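Phage tail sheath protein (Desulfitobacterium hafniense, PDB 3HXL) probably forms the building block of the contractile sheath that surrounds the tail tube of a myovirus-type phage or a related phage-like particle. Local coordinates at residues A[99-103]-A[164-170]; A[129-133]-A[145-149]; A[188-192]-A[212-216]; A[200-205]-A[229-235]. All blocks are in the same frame, centred on the assembly; numbering follows the deposited sequence.

Contact 1: residues A[99-103]-A[164-170]; sequences TVGNL and TGALTET
The chain reverses at Val100-Leu103 in a type II' beta turn, closed by Val100 N to Leu103 O (2.8 Å) and Leu103 N to Val100 O (3.1 Å). Gly101 holds the first corner at phi/psi 68/-119, a region suited to glycine. Residues 164-170 run past this turn as an irregular, mostly extended strip, with CA atoms 6.0 Å apart for both Asn102-Thr164 and Gly101-Thr168 and 6.6 Å for Leu103-Leu167. Between the backbones lie waters: one accepts from Thr168 N (2.8 Å) and donates to Val100 O (2.8 Å), a second accepts from Asn102 N (3.0 Å), donates to Ala166 O (2.8 Å) and lies 2.8 Å from Thr168 OG1, and a third joins Thr164 N (3.0 Å) to Asn102 O (2.7 Å). The direct polar link is made by Asn102 (chi1 m), whose ND2 donates to Ala166 O at 3.1 Å. Val100, chi1 t, lays CG1 against Thr168 O (3.8 Å) and Thr170 CB (4.1 Å). On the inner side Leu103 (t, p) meets Leu167 (m, t), CD2 to CD2 at 3.7 Å, and both also pack on Ile150; Leu103 reaches Leu119 and Ile121 of strand 117-123 as well. The result is a two-residue beta hairpin with a type II' turn, its end packed against the loop that leads from one sheet of the beta-sandwich domain (strand 159-162) to the other (strand 170-174).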
loop_
_atom_site.group_PDB
_atom_site.type_symbol
_atom_site.label_atom_id
_atom_site.label_comp_id
_atom_site.label_asym_id
_atom_site.label_seq_id
_atom_site.Cartn_x
_atom_site.Cartn_y
_atom_site.Cartn_z
ATOM N N THR A 99 -30.151 -12.807 20.174
ATOM C CA THR A 99 -30.668 -14.132 20.492
ATOM C C THR A 99 -32.189 -14.154 20.391
ATOM O O THR A 99 -32.872 -13.295 20.943
ATOM C CB THR A 99 -30.266 -14.585 21.923
ATOM O OG1 THR A 99 -28.843 -14.740 22.002
ATOM C CG2 THR A 99 -30.927 -15.921 22.266
ATOM N N VAL A 100 -32.707 -15.139 19.669
ATOM C CA VAL A 100 -34.144 -15.309 19.503
ATOM C C VAL A 100 -34.443 -16.748 19.906
ATOM O O VAL A 100 -34.179 -17.688 19.151
ATOM C CB VAL A 100 -34.574 -15.074 18.038
ATOM C CG1 VAL A 100 -36.079 -15.272 17.893
ATOM C CG2 VAL A 100 -34.190 -13.665 17.606
ATOM N N GLY A 101 -34.975 -16.917 21.111
ATOM C CA GLY A 101 -35.277 -18.249 21.599
ATOM C C GLY A 101 -34.004 -19.034 21.858
ATOM O O GLY A 101 -33.174 -18.636 22.679
ATOM N N ASN A 102 -33.842 -20.146 21.152
ATOM C CA ASN A 102 -32.671 -20.990 21.314
ATOM C C ASN A 102 -31.542 -20.567 20.380
ATOM O O ASN A 102 -30.383 -20.911 20.601
ATOM C CB ASN A 102 -33.033 -22.455 21.030
ATOM C CG ASN A 102 -34.100 -22.986 21.973
ATOM O OD1 ASN A 102 -33.959 -22.902 23.194
ATOM N ND2 ASN A 102 -35.172 -23.538 21.410
ATOM N N LEU A 103 -31.895 -19.813 19.345
ATOM C CA LEU A 103 -30.930 -19.365 18.349
ATOM C C LEU A 103 -30.188 -18.078 18.666
ATOM O O LEU A 103 -30.779 -17.088 19.092
ATOM C CB LEU A 103 -31.623 -19.192 16.995
ATOM C CG LEU A 103 -30.740 -18.706 15.840
ATOM C CD1 LEU A 103 -29.750 -19.794 15.462
ATOM C CD2 LEU A 103 -31.620 -18.345 14.644
ATOM N N THR A 164 -29.080 -24.626 20.050
ATOM C CA THR A 164 -29.592 -25.960 19.766
ATOM C C THR A 164 -31.098 -26.029 19.980
ATOM O O THR A 164 -31.662 -25.248 20.745
ATOM C CB THR A 164 -28.901 -27.010 20.661
ATOM O OG1 THR A 164 -29.561 -28.276 20.523
ATOM C CG2 THR A 164 -28.935 -26.573 22.115
ATOM N N GLY A 165 -31.749 -26.962 19.293
ATOM C CA GLY A 165 -33.184 -27.108 19.440
ATOM C C GLY A 165 -34.005 -26.505 18.318
ATOM O O GLY A 165 -33.542 -26.376 17.185
ATOM N N ALA A 166 -35.232 -26.116 18.645
ATOM C CA ALA A 166 -36.147 -25.554 17.666
ATOM C C ALA A 166 -36.035 -24.051 17.481
ATOM O O ALA A 166 -35.625 -23.315 18.380
ATOM C CB ALA A 166 -37.577 -25.916 18.036
ATOM N N LEU A 167 -36.430 -23.608 16.295
ATOM C CA LEU A 167 -36.405 -22.200 15.948
ATOM C C LEU A 167 -37.701 -21.521 16.371
ATOM O O LEU A 167 -38.731 -22.175 16.560
ATOM C CB LEU A 167 -36.218 -22.039 14.440
ATOM C CG LEU A 167 -34.846 -22.409 13.862
ATOM C CD1 LEU A 167 -34.976 -22.683 12.369
ATOM C CD2 LEU A 167 -33.852 -21.281 14.126
ATOM N N THR A 168 -37.626 -20.203 16.514
ATOM C CA THR A 168 -38.756 -19.361 16.891
ATOM C C THR A 168 -38.816 -18.218 15.881
ATOM O O THR A 168 -37.781 -17.690 15.478
ATOM C CB THR A 168 -38.567 -18.759 18.303
ATOM O OG1 THR A 168 -38.753 -19.781 19.290
ATOM C CG2 THR A 168 -39.562 -17.632 18.544
ATOM N N GLU A 169 -40.021 -17.836 15.476
ATOM C CA GLU A 169 -40.189 -16.758 14.505
ATOM C C GLU A 169 -39.815 -15.380 15.034
ATOM O O GLU A 169 -39.724 -15.160 16.239
ATOM C CB GLU A 169 -41.634 -16.704 14.008
ATOM C CG GLU A 169 -42.011 -17.781 13.010
ATOM C CD GLU A 169 -43.397 -17.559 12.427
ATOM O OE1 GLU A 169 -44.379 -17.584 13.200
ATOM O OE2 GLU A 169 -43.500 -17.350 11.199
ATOM N N THR A 170 -39.597 -14.453 14.108
ATOM C CA THR A 170 -39.280 -13.073 14.444
ATOM C C THR A 170 -39.429 -12.226 13.193
ATOM O O THR A 170 -38.917 -12.575 12.130
ATOM C CB THR A 170 -37.839 -12.910 15.008
ATOM O OG1 THR A 170 -37.570 -11.518 15.220
ATOM C CG2 THR A 170 -36.803 -13.481 14.052
HETATM O O HOH W 1 -35.327 -18.581 16.767
HETATM O O HOH W 2 -36.189 -20.787 19.443
HETATM O O HOH W 3 -29.641 -22.847 22.400
#

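Contact 2: residues A[129-133]-A[145-149]; sequences TKFDV and QTVSD
Strands 131-133 and 145-147 run antiparallel, their axes 4.7 Å apart at closest approach and 148° between directions. Phe131-Val147 and Val133-Gln145 are hydrogen-bonded pairs (CA-CA 5.5 and 5.2 Å), bonded through Phe131 N to Val147 O (2.8 Å), Val147 N to Phe131 O (3.0 Å), Val133 N to Gln145 O (2.8 Å) and Gln145 N to Val133 O (2.9 Å). Asp132-Thr146 is non-hydrogen-bonded, CA-CA 4.5 Å. Both side chains take chi1 m, which lets Thr146 OG1 donate to Asp132 OD1 at 2.7 Å; OD1 also accepts from Asn124. This is the open end of the beta hairpin 131-137/140-147, at the margin of a four-stranded sheet in the beta-sandwich domain. The face bearing Phe131, Val133, Gln145 and Val147 turns inward: Val133 (t) brings CG2 to 4.2 Å from Val147 CG2 (m) and packs on Leu119 and Phe161. Phe131, chi1 m and chi2 76°, has Ser148 O at its ring edge, 3.8 Å from CE1. Lys130 (m, t, t, m) extends along the outside; its NZ bonds weakly to Ser148 OG (3.3 Å) and donates to a water (2.8 Å) that donates to Thr146 O (2.9 Å). Another water bridges Thr129 O (2.7 Å) and Ser148 O (3.1 Å).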
loop_
_atom_site.group_PDB
_atom_site.type_symbol
_atom_site.label_atom_id
_atom_site.label_comp_id
_atom_site.label_asym_id
_atom_site.label_seq_id
_atom_site.Cartn_x
_atom_site.Cartn_y
_atom_site.Cartn_z
ATOM N N THR A 129 -43.798 -26.810 8.292
ATOM C CA THR A 129 -42.900 -27.484 9.223
ATOM C C THR A 129 -41.476 -26.963 9.064
ATOM O O THR A 129 -40.547 -27.464 9.699
ATOM C CB THR A 129 -42.870 -29.007 9.000
ATOM O OG1 THR A 129 -42.127 -29.301 7.811
ATOM C CG2 THR A 129 -44.282 -29.552 8.859
ATOM N N LYS A 130 -41.309 -25.960 8.210
ATOM C CA LYS A 130 -39.994 -25.383 7.970
ATOM C C LYS A 130 -39.993 -23.875 8.188
ATOM O O LYS A 130 -41.046 -23.240 8.212
ATOM C CB LYS A 130 -39.540 -25.704 6.548
ATOM C CG LYS A 130 -39.352 -27.184 6.288
ATOM C CD LYS A 130 -38.957 -27.434 4.847
ATOM C CE LYS A 130 -38.661 -28.904 4.613
ATOM N NZ LYS A 130 -37.552 -29.361 5.495
ATOM N N PHE A 131 -38.808 -23.302 8.357
ATOM C CA PHE A 131 -38.696 -21.867 8.569
ATOM C C PHE A 131 -37.771 -21.247 7.533
ATOM O O PHE A 131 -36.839 -21.892 7.056
ATOM C CB PHE A 131 -38.131 -21.552 9.962
ATOM C CG PHE A 131 -38.948 -22.096 11.096
ATOM C CD1 PHE A 131 -38.913 -23.450 11.411
ATOM C CD2 PHE A 131 -39.734 -21.248 11.870
ATOM C CE1 PHE A 131 -39.648 -23.954 12.481
ATOM C CE2 PHE A 131 -40.475 -21.742 12.945
ATOM C CZ PHE A 131 -40.429 -23.098 13.250
ATOM N N ASP A 132 -38.040 -19.997 7.182
ATOM C CA ASP A 132 -37.193 -19.284 6.241
ATOM C C ASP A 132 -36.357 -18.319 7.068
ATOM O O ASP A 132 -36.872 -17.319 7.569
ATOM C CB ASP A 132 -38.031 -18.507 5.218
ATOM C CG ASP A 132 -38.713 -19.415 4.209
ATOM O OD1 ASP A 132 -38.069 -20.367 3.722
ATOM O OD2 ASP A 132 -39.895 -19.167 3.893
ATOM N N VAL A 133 -35.076 -18.636 7.235
ATOM C CA VAL A 133 -34.179 -17.786 8.011
ATOM C C VAL A 133 -33.395 -16.890 7.064
ATOM O O VAL A 133 -32.547 -17.353 6.299
ATOM C CB VAL A 133 -33.193 -18.626 8.855
ATOM C CG1 VAL A 133 -32.351 -17.712 9.739
ATOM C CG2 VAL A 133 -33.964 -19.619 9.704
ATOM N N GLN A 145 -32.133 -19.171 4.079
ATOM C CA GLN A 145 -32.020 -20.610 4.251
ATOM C C GLN A 145 -33.319 -21.183 4.810
ATOM O O GLN A 145 -33.854 -20.684 5.802
ATOM C CB GLN A 145 -30.864 -20.934 5.201
ATOM C CG GLN A 145 -29.489 -20.556 4.666
ATOM C CD GLN A 145 -28.381 -20.869 5.651
ATOM O OE1 GLN A 145 -28.316 -21.973 6.201
ATOM N NE2 GLN A 145 -27.489 -19.905 5.870
ATOM N N THR A 146 -33.826 -22.225 4.160
ATOM C CA THR A 146 -35.052 -22.877 4.604
ATOM C C THR A 146 -34.638 -24.135 5.345
ATOM O O THR A 146 -34.066 -25.051 4.758
ATOM C CB THR A 146 -35.953 -23.256 3.414
ATOM O OG1 THR A 146 -36.300 -22.073 2.687
ATOM C CG2 THR A 146 -37.231 -23.927 3.908
ATOM N N VAL A 147 -34.917 -24.173 6.641
ATOM C CA VAL A 147 -34.533 -25.319 7.448
ATOM C C VAL A 147 -35.651 -25.779 8.369
ATOM O O VAL A 147 -36.684 -25.119 8.491
ATOM C CB VAL A 147 -33.301 -24.985 8.303
ATOM C CG1 VAL A 147 -32.117 -24.661 7.404
ATOM C CG2 VAL A 147 -33.608 -23.798 9.204
ATOM N N SER A 148 -35.430 -26.918 9.014
ATOM C CA SER A 148 -36.401 -27.482 9.941
ATOM C C SER A 148 -36.096 -26.994 11.352
ATOM O O SER A 148 -37.005 -26.726 12.138
ATOM C CB SER A 148 -36.331 -29.011 9.910
ATOM O OG SER A 148 -36.651 -29.519 8.628
ATOM N N ASP A 149 -34.809 -26.879 11.661
ATOM C CA ASP A 149 -34.363 -26.444 12.976
ATOM C C ASP A 149 -33.032 -25.695 12.896
ATOM O O ASP A 149 -32.515 -25.438 11.807
ATOM C CB ASP A 149 -34.210 -27.658 13.893
ATOM C CG ASP A 149 -33.442 -28.789 13.237
ATOM O OD1 ASP A 149 -32.364 -28.526 12.663
ATOM O OD2 ASP A 149 -33.915 -29.946 13.292
HETATM O O HOH W 4 -39.694 -28.203 12.183
HETATM O O HOH W 5 -35.472 -27.547 5.031
#

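Contact 3: residues A[188-192]-A[212-216]; sequences YIDYL and LKATF
This is a buried, apolar helix-helix contact in the subtilisin-like domain, where helices 185-195 and 210-227 pack side by side against the central mixed sheet. The segments 188-192 and 212-216 are helical throughout and run nearly parallel, at 20° (signed crossing -20°). Their axes come no closer than 11.7 Å, so the backbones stay well apart, with CA-CA distances of 7.9 Å for Tyr188-Leu212, 8.4 Å for Leu192-Phe216 and 8.9 Å for Ile189-Thr215, and large side chains fill the gap. Two CH-pi contacts organise it. Leu212 (m, t) places CD1 3.6 Å from the centroid of the Tyr188 ring, 12° off its normal; Leu192 (m, t) places CD2 4.2 Å from the centroid of the Phe216 ring, 15° off. Phe216, with chi1 at -84°, drives its ring between the helices so that CZ lies 3.9 Å from Tyr188 CD2, 4.1 Å from Tyr191 CD2 and 4.0 Å from Leu192 CD2, meeting both tyrosine rings at their edges. Farther out, Thr215 CG2 touches Leu192 CD1 (3.9 Å) and Ile189 CD1 (4.3 Å). Tyr191 carries its hydroxyl to Ser37 of strand 35-40 and packs on Pro39, as Tyr188 does. Phe216 rests on Ile203 of strand 202-204 and Leu235 of strand 232-236, so that both helices lie over neighbouring parallel strands of the sheet.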
loop_
_atom_site.group_PDB
_atom_site.type_symbol
_atom_site.label_atom_id
_atom_site.label_comp_id
_atom_site.label_asym_id
_atom_site.label_seq_id
_atom_site.Cartn_x
_atom_site.Cartn_y
_atom_site.Cartn_z
ATOM N N TYR A 188 -0.077 -0.976 15.665
ATOM C CA TYR A 188 0.733 -0.504 14.546
ATOM C C TYR A 188 2.076 -1.215 14.511
ATOM O O TYR A 188 2.724 -1.298 13.467
ATOM C CB TYR A 188 0.946 1.004 14.625
ATOM C CG TYR A 188 -0.273 1.800 14.228
ATOM C CD1 TYR A 188 -1.268 2.105 15.159
ATOM C CD2 TYR A 188 -0.440 2.240 12.916
ATOM C CE1 TYR A 188 -2.399 2.832 14.792
ATOM C CE2 TYR A 188 -1.568 2.965 12.538
ATOM C CZ TYR A 188 -2.540 3.259 13.478
ATOM O OH TYR A 188 -3.645 3.982 13.111
ATOM N N ILE A 189 2.500 -1.728 15.662
ATOM C CA ILE A 189 3.752 -2.453 15.730
ATOM C C ILE A 189 3.530 -3.812 15.086
ATOM O O ILE A 189 4.391 -4.317 14.371
ATOM C CB ILE A 189 4.220 -2.636 17.199
ATOM C CG1 ILE A 189 4.544 -1.275 17.814
ATOM C CG2 ILE A 189 5.433 -3.553 17.250
ATOM C CD1 ILE A 189 5.623 -0.492 17.060
ATOM N N ASP A 190 2.362 -4.400 15.334
ATOM C CA ASP A 190 2.036 -5.692 14.755
ATOM C C ASP A 190 1.982 -5.525 13.233
ATOM O O ASP A 190 2.472 -6.371 12.486
ATOM C CB ASP A 190 0.680 -6.189 15.280
ATOM C CG ASP A 190 0.603 -6.194 16.802
ATOM O OD1 ASP A 190 1.644 -6.409 17.451
ATOM O OD2 ASP A 190 -0.505 -5.998 17.349
ATOM N N TYR A 191 1.383 -4.426 12.782
ATOM C CA TYR A 191 1.283 -4.138 11.348
ATOM C C TYR A 191 2.663 -4.121 10.700
ATOM O O TYR A 191 2.925 -4.873 9.768
ATOM C CB TYR A 191 0.618 -2.776 11.114
ATOM C CG TYR A 191 0.786 -2.250 9.693
ATOM C CD1 TYR A 191 0.221 -2.921 8.602
ATOM C CD2 TYR A 191 1.524 -1.091 9.439
ATOM C CE1 TYR A 191 0.388 -2.447 7.292
ATOM C CE2 TYR A 191 1.694 -0.615 8.136
ATOM C CZ TYR A 191 1.123 -1.295 7.074
ATOM O OH TYR A 191 1.281 -0.811 5.794
ATOM N N LEU A 192 3.537 -3.250 11.198
ATOM C CA LEU A 192 4.884 -3.126 10.643
ATOM C C LEU A 192 5.608 -4.459 10.560
ATOM O O LEU A 192 6.303 -4.737 9.587
ATOM C CB LEU A 192 5.711 -2.137 11.471
ATOM C CG LEU A 192 5.220 -0.687 11.409
ATOM C CD1 LEU A 192 6.028 0.183 12.349
ATOM C CD2 LEU A 192 5.339 -0.179 9.970
ATOM N N LEU A 212 3.353 7.969 16.109
ATOM C CA LEU A 212 3.334 6.963 15.054
ATOM C C LEU A 212 4.191 7.398 13.877
ATOM O O LEU A 212 4.881 6.581 13.265
ATOM C CB LEU A 212 1.900 6.711 14.573
ATOM C CG LEU A 212 1.022 5.877 15.502
ATOM C CD1 LEU A 212 -0.380 5.763 14.921
ATOM C CD2 LEU A 212 1.646 4.499 15.674
ATOM N N LYS A 213 4.141 8.686 13.559
ATOM C CA LYS A 213 4.918 9.218 12.450
ATOM C C LYS A 213 6.410 8.997 12.695
ATOM O O LYS A 213 7.148 8.649 11.776
ATOM C CB LYS A 213 4.642 10.711 12.272
ATOM C CG LYS A 213 3.204 11.051 11.903
ATOM C CD LYS A 213 3.030 12.559 11.804
ATOM C CE LYS A 213 1.569 12.971 11.824
ATOM N NZ LYS A 213 1.430 14.452 11.757
ATOM N N ALA A 214 6.847 9.192 13.937
ATOM C CA ALA A 214 8.254 9.012 14.270
ATOM C C ALA A 214 8.639 7.554 14.103
ATOM O O ALA A 214 9.697 7.237 13.561
ATOM C CB ALA A 214 8.519 9.473 15.707
ATOM N N THR A 215 7.771 6.663 14.565
ATOM C CA THR A 215 8.021 5.233 14.456
ATOM C C THR A 215 8.088 4.804 12.990
ATOM O O THR A 215 8.983 4.053 12.602
ATOM C CB THR A 215 6.929 4.428 15.190
ATOM O OG1 THR A 215 7.050 4.643 16.605
ATOM C CG2 THR A 215 7.065 2.941 14.901
ATOM N N PHE A 216 7.153 5.283 12.174
ATOM C CA PHE A 216 7.171 4.923 10.763
ATOM C C PHE A 216 8.423 5.469 10.084
ATOM O O PHE A 216 8.980 4.827 9.194
ATOM C CB PHE A 216 5.902 5.425 10.053
ATOM C CG PHE A 216 4.726 4.495 10.193
ATOM C CD1 PHE A 216 4.000 4.092 9.068
ATOM C CD2 PHE A 216 4.353 3.996 11.444
ATOM C CE1 PHE A 216 2.922 3.210 9.189
ATOM C CE2 PHE A 216 3.281 3.116 11.573
ATOM C CZ PHE A 216 2.561 2.715 10.440
#

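Contact 4: residues A[200-205]-A[229-235]; sequences FNTIAL and KKIQVVL
Ile203 and Val233 form the apolar centre, paired across two parallel strands with Ile203 CB 4.2 Å from Val233 CG1. Ile203 (m, t) packs on Phe216 and Phe219 of helix 210-227. Beyond them Leu205 CB meets Leu235 CD2 at 3.6 Å, and at the other end Ile231, chi1 p, sets CG2 over the face of the Phe200 ring, 4.0 Å from its centroid, with Phe200 also at chi1 p. The opposite face of the sheet carries Thr202, Ala204, Gln232 and Val234 and is covered partly by helix 263-276. The axes of strands 202-204 and 232-235 lie 4.6 Å apart at 21°, with Thr202-Gln232, Ile203-Val233 and Ala204-Val234 in register (CA-CA 4.8, 4.6 and 4.8 Å). The parallel ladder is Gln232 N to Asn201 O (3.0 Å), Ile203 N to Gln232 O (2.8 Å), Val234 N to Ile203 O (2.7 Å) and Leu205 N to Val234 O (3.0 Å). At the polar edge Lys229 extends to put NZ 3.4 Å from Phe200 CE2, where it bonds Glu196 O and Phe198 O. Hydrogen bonds between the segments are all main-chain, so register rests on the backbone, while apolar side chains face helix 210-227, the link in this beta-alpha-beta unit.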
loop_
_atom_site.group_PDB
_atom_site.type_symbol
_atom_site.label_atom_id
_atom_site.label_comp_id
_atom_site.label_asym_id
_atom_site.label_seq_id
_atom_site.Cartn_x
_atom_site.Cartn_y
_atom_site.Cartn_z
ATOM N N PHE A 200 6.654 -4.753 -1.090
ATOM C CA PHE A 200 5.832 -3.573 -1.336
ATOM C C PHE A 200 6.726 -2.383 -1.667
ATOM O O PHE A 200 7.947 -2.466 -1.546
ATOM C CB PHE A 200 4.953 -3.270 -0.112
ATOM C CG PHE A 200 5.725 -2.856 1.116
ATOM C CD1 PHE A 200 5.925 -1.509 1.413
ATOM C CD2 PHE A 200 6.258 -3.815 1.970
ATOM C CE1 PHE A 200 6.651 -1.122 2.550
ATOM C CE2 PHE A 200 6.983 -3.439 3.103
ATOM C CZ PHE A 200 7.177 -2.089 3.391
ATOM N N ASN A 201 6.122 -1.281 -2.092
ATOM C CA ASN A 201 6.886 -0.100 -2.461
ATOM C C ASN A 201 6.657 1.051 -1.506
ATOM O O ASN A 201 7.599 1.706 -1.071
ATOM C CB ASN A 201 6.499 0.360 -3.874
ATOM C CG ASN A 201 6.762 -0.696 -4.914
ATOM O OD1 ASN A 201 7.910 -1.026 -5.198
ATOM N ND2 ASN A 201 5.701 -1.244 -5.479
ATOM N N THR A 202 5.395 1.287 -1.178
ATOM C CA THR A 202 5.056 2.400 -0.313
ATOM C C THR A 202 4.029 2.084 0.760
ATOM O O THR A 202 3.191 1.191 0.607
ATOM C CB THR A 202 4.507 3.561 -1.140
ATOM O OG1 THR A 202 3.187 3.234 -1.586
ATOM C CG2 THR A 202 5.387 3.801 -2.358
ATOM N N ILE A 203 4.096 2.841 1.848
ATOM C CA ILE A 203 3.159 2.688 2.951
ATOM C C ILE A 203 2.508 4.039 3.220
ATOM O O ILE A 203 3.167 5.071 3.156
ATOM C CB ILE A 203 3.868 2.247 4.247
ATOM C CG1 ILE A 203 4.283 0.778 4.147
ATOM C CG2 ILE A 203 2.947 2.482 5.437
ATOM C CD1 ILE A 203 5.224 0.330 5.265
ATOM N N ALA A 204 1.212 4.033 3.506
ATOM C CA ALA A 204 0.515 5.266 3.826
ATOM C C ALA A 204 0.106 5.192 5.286
ATOM O O ALA A 204 -0.341 4.144 5.759
ATOM C CB ALA A 204 -0.730 5.433 2.949
ATOM N N LEU A 205 0.290 6.291 6.011
ATOM C CA LEU A 205 -0.129 6.353 7.410
ATOM C C LEU A 205 -1.136 7.499 7.485
ATOM O O LEU A 205 -0.759 8.655 7.633
ATOM C CB LEU A 205 1.061 6.627 8.347
ATOM C CG LEU A 205 0.688 6.833 9.823
ATOM C CD1 LEU A 205 -0.116 5.634 10.331
ATOM C CD2 LEU A 205 1.946 7.017 10.657
ATOM N N LYS A 229 16.152 -2.861 1.903
ATOM C CA LYS A 229 14.799 -3.028 1.380
ATOM C C LYS A 229 14.266 -1.621 1.139
ATOM O O LYS A 229 13.714 -0.986 2.036
ATOM C CB LYS A 229 13.914 -3.767 2.384
ATOM C CG LYS A 229 12.604 -4.239 1.797
ATOM C CD LYS A 229 11.734 -4.916 2.832
ATOM C CE LYS A 229 10.459 -5.439 2.186
ATOM N NZ LYS A 229 9.440 -5.787 3.210
ATOM N N LYS A 230 14.442 -1.140 -0.087
ATOM C CA LYS A 230 14.031 0.206 -0.450
ATOM C C LYS A 230 12.526 0.396 -0.615
ATOM O O LYS A 230 11.903 -0.130 -1.545
ATOM C CB LYS A 230 14.777 0.636 -1.712
ATOM C CG LYS A 230 16.298 0.486 -1.616
ATOM C CD LYS A 230 16.923 1.410 -0.562
ATOM C CE LYS A 230 18.440 1.200 -0.466
ATOM N NZ LYS A 230 19.113 2.191 0.429
ATOM N N ILE A 231 11.954 1.159 0.313
ATOM C CA ILE A 231 10.529 1.467 0.337
ATOM C C ILE A 231 10.370 2.898 0.853
ATOM O O ILE A 231 11.346 3.522 1.269
ATOM C CB ILE A 231 9.766 0.509 1.295
ATOM C CG1 ILE A 231 10.361 0.588 2.704
ATOM C CG2 ILE A 231 9.857 -0.932 0.801
ATOM C CD1 ILE A 231 9.675 1.593 3.603
ATOM N N GLN A 232 9.150 3.422 0.814
ATOM C CA GLN A 232 8.881 4.754 1.339
ATOM C C GLN A 232 7.599 4.746 2.153
ATOM O O GLN A 232 6.710 3.917 1.937
ATOM C CB GLN A 232 8.746 5.800 0.221
ATOM C CG GLN A 232 10.064 6.267 -0.418
ATOM C CD GLN A 232 9.841 7.380 -1.444
ATOM O OE1 GLN A 232 9.136 7.188 -2.439
ATOM N NE2 GLN A 232 10.439 8.546 -1.204
ATOM N N VAL A 233 7.524 5.671 3.102
ATOM C CA VAL A 233 6.350 5.837 3.937
ATOM C C VAL A 233 5.840 7.246 3.666
ATOM O O VAL A 233 6.630 8.185 3.529
ATOM C CB VAL A 233 6.683 5.712 5.453
ATOM C CG1 VAL A 233 7.222 4.326 5.753
ATOM C CG2 VAL A 233 7.675 6.779 5.856
ATOM N N VAL A 234 4.522 7.372 3.567
ATOM C CA VAL A 234 3.872 8.648 3.305
ATOM C C VAL A 234 3.078 9.063 4.538
ATOM O O VAL A 234 2.102 8.410 4.920
ATOM C CB VAL A 234 2.908 8.549 2.105
ATOM C CG1 VAL A 234 2.252 9.902 1.851
ATOM C CG2 VAL A 234 3.677 8.083 0.867
ATOM N N LEU A 235 3.516 10.157 5.149
ATOM C CA LEU A 235 2.897 10.677 6.357
ATOM C C LEU A 235 2.248 12.024 6.121
ATOM O O LEU A 235 2.403 12.630 5.055
ATOM C CB LEU A 235 3.949 10.830 7.458
ATOM C CG LEU A 235 4.909 9.664 7.657
ATOM C CD1 LEU A 235 5.927 10.028 8.735
ATOM C CD2 LEU A 235 4.134 8.422 8.051
#

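How the contacts relate
The four contacts fall into two groups, in separate domains. In the beta-sandwich domain, contact 2 is nested within the chain loop closed by contact 1, centres 11 Å apart; Leu167 joins them, its CD1 3.6 Å from Val147 CG2 and its O 3.8 Å from Phe131 CZ. In the subtilisin-like domain, contacts 3 and 4 interleave along the chain with centres 12 Å apart: the helices of contact 3 lie on the strands of contact 4, with Tyr188 CE2 3.8 Å from Leu205 CD1 and Tyr191 OH 3.7 Å from Ile203 CG2. Contact centres in one group lie about 45 to 51 Å from those in the other, and contacts 1 and 3 come no nearer than about 30 Å between closest atoms.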